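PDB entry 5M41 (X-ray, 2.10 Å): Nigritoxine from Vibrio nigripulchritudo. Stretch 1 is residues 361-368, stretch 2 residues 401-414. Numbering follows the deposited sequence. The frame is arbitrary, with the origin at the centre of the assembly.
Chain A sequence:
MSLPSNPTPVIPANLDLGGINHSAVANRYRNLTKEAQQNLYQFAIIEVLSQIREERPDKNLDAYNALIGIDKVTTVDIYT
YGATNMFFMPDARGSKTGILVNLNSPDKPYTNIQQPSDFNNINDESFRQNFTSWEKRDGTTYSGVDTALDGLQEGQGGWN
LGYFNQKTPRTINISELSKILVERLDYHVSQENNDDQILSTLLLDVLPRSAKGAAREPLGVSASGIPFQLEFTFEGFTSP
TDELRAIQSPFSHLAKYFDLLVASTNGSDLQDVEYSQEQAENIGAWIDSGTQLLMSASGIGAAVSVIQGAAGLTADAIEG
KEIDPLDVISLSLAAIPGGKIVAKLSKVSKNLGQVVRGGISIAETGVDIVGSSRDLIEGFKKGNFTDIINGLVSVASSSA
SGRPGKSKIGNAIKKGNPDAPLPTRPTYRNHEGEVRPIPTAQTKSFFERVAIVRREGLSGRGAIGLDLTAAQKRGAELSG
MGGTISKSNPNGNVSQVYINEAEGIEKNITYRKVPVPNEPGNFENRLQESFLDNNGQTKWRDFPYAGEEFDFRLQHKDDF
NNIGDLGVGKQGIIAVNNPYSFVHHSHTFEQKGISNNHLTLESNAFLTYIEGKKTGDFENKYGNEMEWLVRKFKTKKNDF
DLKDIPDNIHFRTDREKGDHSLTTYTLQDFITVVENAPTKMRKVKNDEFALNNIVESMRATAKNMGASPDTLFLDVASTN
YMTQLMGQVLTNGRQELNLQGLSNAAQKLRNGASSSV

Stretch 1 361-368: SIAETGVD
Stretch 2 (401-414) SGRPGKSKIGNAIK

A β-hairpin (361-368) lies against the N-terminal turns of a helix that starts at Lys406 and runs on past Lys414. Ser361 and Asp368 pair through both backbone hydrogen bonds (Ser361 N to Asp368 O 3.0 Å, Asp368 N to Ser361 O 2.9 Å), and Ala363 N donates to Gly366 O (2.8 Å). Glu364 (phi/psi -65/-22) and Thr365 (-106/-1) form the turn; Gly366, at 158/-159, adopts angles that call for glycine. Strand 361-363 runs at 137° to the helix direction, with axes 8.1 Å apart at closest; strand 366-368 runs at 66°, 9.3 Å apart. The turn meets the helix start, with CA of Glu364 4.1 Å from CA of Gly405 and CA of Thr365 4.5 Å from CA of Arg403.

Glu364 binds this start twice: Gly405 N donates to Glu364 O (2.9 Å), and Lys406 N, a first-turn amide with no carbonyl acceptor inside the helix, donates to Glu364 OE1 (2.7 Å). Its m, m side chain (chi3 8°) brings the carboxylate there, although CA-to-CB points sideways. Gly405, the N-cap residue, sits at phi/psi 95/151, where a CB would be jammed against Pro404 O; these angles alone call for glycine.

Ile409 (m, t) is the main bump. Its CD1 enters the hairpin's turn, 3.4 Å from both Ala363 O and Gly366 N, while its CG2 lodges between Ile362 CG2 (3.9 Å) and Val367 CG1 (3.6 Å). One turn on, CD1 of Ile413 (m, t) meets Ile362 CD1 (3.9 Å) and Val367 CG1 (4.1 Å). These apolar pairings are van der Waals contacts between methyl groups. Ile362 (m, t) reaches over Gly410, its CD1 4.3 Å from Gly410 CA.

Extended Lys406 (m, t, t, t) lays its aliphatic chain along the strand, CE 3.7 Å from Ile362 O. Arg403 (t, t, t) places a guanidinium face over Glu364 CB; Thr365 (p) sets CG2 3.6 Å from Gly402 O.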

# COMPACT_ATOMS: atom_id res chain seq x y z
N SER A 361 -1.24 -5.86 2.32
CA SER A 361 -0.22 -5.05 2.98
C SER A 361 -0.64 -3.60 2.91
O SER A 361 -1.15 -3.14 1.89
CB SER A 361 1.13 -5.21 2.28
OG SER A 361 1.52 -6.58 2.24
N ILE A 362 -0.42 -2.88 3.99
CA ILE A 362 -0.80 -1.48 4.07
C ILE A 362 0.49 -0.68 4.15
O ILE A 362 1.32 -0.92 5.02
CB ILE A 362 -1.76 -1.22 5.27
CG1 ILE A 362 -3.12 -1.89 5.02
CG2 ILE A 362 -1.96 0.29 5.48
CD1 ILE A 362 -4.01 -1.98 6.26
N ALA A 363 0.69 0.23 3.19
CA ALA A 363 1.84 1.09 3.17
C ALA A 363 1.37 2.48 3.60
O ALA A 363 0.17 2.70 3.71
CB ALA A 363 2.44 1.15 1.76
N GLU A 364 2.31 3.41 3.82
CA GLU A 364 1.93 4.80 4.10
C GLU A 364 1.24 5.42 2.87
O GLU A 364 0.48 6.38 3.00
CB GLU A 364 3.15 5.66 4.51
CG GLU A 364 3.95 5.18 5.73
CD GLU A 364 3.26 5.43 7.08
OE1 GLU A 364 2.07 5.83 7.14
OE2 GLU A 364 3.93 5.21 8.14
N THR A 365 1.50 4.84 1.70
CA THR A 365 1.04 5.39 0.43
C THR A 365 -0.11 4.62 -0.21
O THR A 365 -0.59 5.01 -1.27
CB THR A 365 2.19 5.42 -0.58
OG1 THR A 365 2.77 4.12 -0.65
CG2 THR A 365 3.28 6.46 -0.18
N GLY A 366 -0.57 3.54 0.41
CA GLY A 366 -1.57 2.71 -0.26
C GLY A 366 -1.67 1.28 0.24
O GLY A 366 -1.25 0.97 1.36
N VAL A 367 -2.23 0.40 -0.60
CA VAL A 367 -2.35 -1.01 -0.25
C VAL A 367 -1.84 -1.91 -1.36
O VAL A 367 -1.87 -1.54 -2.53
CB VAL A 367 -3.80 -1.43 0.13
CG1 VAL A 367 -4.37 -0.48 1.18
CG2 VAL A 367 -4.69 -1.44 -1.11
N ASP A 368 -1.35 -3.08 -0.97
CA ASP A 368 -1.02 -4.12 -1.94
C ASP A 368 -1.95 -5.32 -1.69
O ASP A 368 -2.12 -5.74 -0.55
CB ASP A 368 0.41 -4.58 -1.75
CG ASP A 368 1.43 -3.45 -1.88
OD1 ASP A 368 1.32 -2.59 -2.80
OD2 ASP A 368 2.39 -3.44 -1.07
N SER A 401 -0.11 14.98 -1.06
CA SER A 401 1.15 14.24 -0.91
C SER A 401 1.15 12.83 -1.51
O SER A 401 2.21 12.25 -1.74
CB SER A 401 1.51 14.16 0.57
OG SER A 401 0.43 13.58 1.32
N GLY A 402 -0.04 12.28 -1.75
CA GLY A 402 -0.17 10.86 -2.15
C GLY A 402 0.25 9.97 -0.98
O GLY A 402 0.75 8.85 -1.16
N ARG A 403 0.06 10.47 0.23
CA ARG A 403 0.57 9.80 1.41
C ARG A 403 -0.40 9.95 2.57
O ARG A 403 -0.16 10.68 3.51
CB ARG A 403 1.94 10.36 1.77
CG ARG A 403 2.66 9.57 2.83
CD ARG A 403 4.08 10.06 2.95
NE ARG A 403 4.77 9.19 3.88
CZ ARG A 403 5.62 8.23 3.51
NH1 ARG A 403 5.89 8.05 2.22
NH2 ARG A 403 6.19 7.46 4.44
N PRO A 404 -1.54 9.27 2.49
CA PRO A 404 -2.52 9.43 3.54
C PRO A 404 -2.03 8.89 4.89
O PRO A 404 -2.53 9.32 5.94
CB PRO A 404 -3.71 8.59 3.05
CG PRO A 404 -3.49 8.43 1.60
CD PRO A 404 -2.01 8.36 1.43
N GLY A 405 -1.07 7.97 4.87
CA GLY A 405 -0.54 7.39 6.10
C GLY A 405 -1.25 6.08 6.45
O GLY A 405 -2.43 5.90 6.12
N LYS A 406 -0.53 5.20 7.14
CA LYS A 406 -0.99 3.83 7.46
C LYS A 406 -2.27 3.81 8.30
O LYS A 406 -3.19 3.04 8.03
CB LYS A 406 0.12 3.06 8.18
CG LYS A 406 1.18 2.52 7.25
CD LYS A 406 2.15 1.59 7.99
CE LYS A 406 3.37 1.30 7.12
NZ LYS A 406 4.31 0.36 7.77
N SER A 407 -2.33 4.70 9.27
CA SER A 407 -3.46 4.79 10.16
C SER A 407 -4.76 5.20 9.44
O SER A 407 -5.78 4.53 9.59
CB SER A 407 -3.11 5.74 11.31
OG SER A 407 -4.29 6.22 11.93
N LYS A 408 -4.73 6.28 8.66
CA LYS A 408 -5.89 6.67 7.83
C LYS A 408 -6.32 5.57 6.86
O LYS A 408 -7.51 5.31 6.71
CB LYS A 408 -5.60 7.95 7.04
CG LYS A 408 -5.98 9.25 7.75
CD LYS A 408 -5.62 10.44 6.86
CE LYS A 408 -6.08 11.76 7.44
NZ LYS A 408 -5.28 12.16 8.62
N ILE A 409 -5.36 4.93 6.20
CA ILE A 409 -5.73 3.85 5.29
C ILE A 409 -6.38 2.70 6.06
O ILE A 409 -7.46 2.23 5.69
CB ILE A 409 -4.53 3.36 4.45
CG1 ILE A 409 -4.08 4.48 3.49
CG2 ILE A 409 -4.91 2.11 3.69
CD1 ILE A 409 -2.67 4.34 2.96
N GLY A 410 -5.74 2.27 7.15
CA GLY A 410 -6.30 1.18 7.96
C GLY A 410 -7.72 1.46 8.43
O GLY A 410 -8.60 0.60 8.35
N ASN A 411 -7.95 2.68 8.93
CA ASN A 411 -9.27 3.13 9.38
C ASN A 411 -10.31 3.17 8.28
O ASN A 411 -11.47 2.82 8.50
CB ASN A 411 -9.18 4.51 10.03
CG ASN A 411 -8.36 4.50 11.31
OD1 ASN A 411 -7.99 3.45 11.83
ND2 ASN A 411 -8.09 5.69 11.84
N ALA A 412 -9.91 3.58 7.08
CA ALA A 412 -10.85 3.64 5.96
C ALA A 412 -11.26 2.23 5.52
O ALA A 412 -12.40 2.01 5.09
CB ALA A 412 -10.27 4.45 4.82
N ILE A 413 -10.34 1.28 5.65
CA ILE A 413 -10.63 -0.12 5.35
C ILE A 413 -11.65 -0.70 6.34
O ILE A 413 -12.62 -1.34 5.95
CB ILE A 413 -9.34 -0.96 5.35
CG1 ILE A 413 -8.57 -0.73 4.05
CG2 ILE A 413 -9.65 -2.45 5.55
CD1 ILE A 413 -7.17 -1.31 4.07
N LYS A 414 -11.42 -0.44 7.63
CA LYS A 414 -12.27 -0.94 8.71
C LYS A 414 -13.60 -0.21 8.82
O LYS A 414 -14.48 -0.63 9.56
CB LYS A 414 -11.55 -0.83 10.05
CG LYS A 414 -10.35 -1.75 10.18
CD LYS A 414 -9.78 -1.73 11.58
CE LYS A 414 -9.07 -0.43 11.91
NZ LYS A 414 -8.45 -0.53 13.25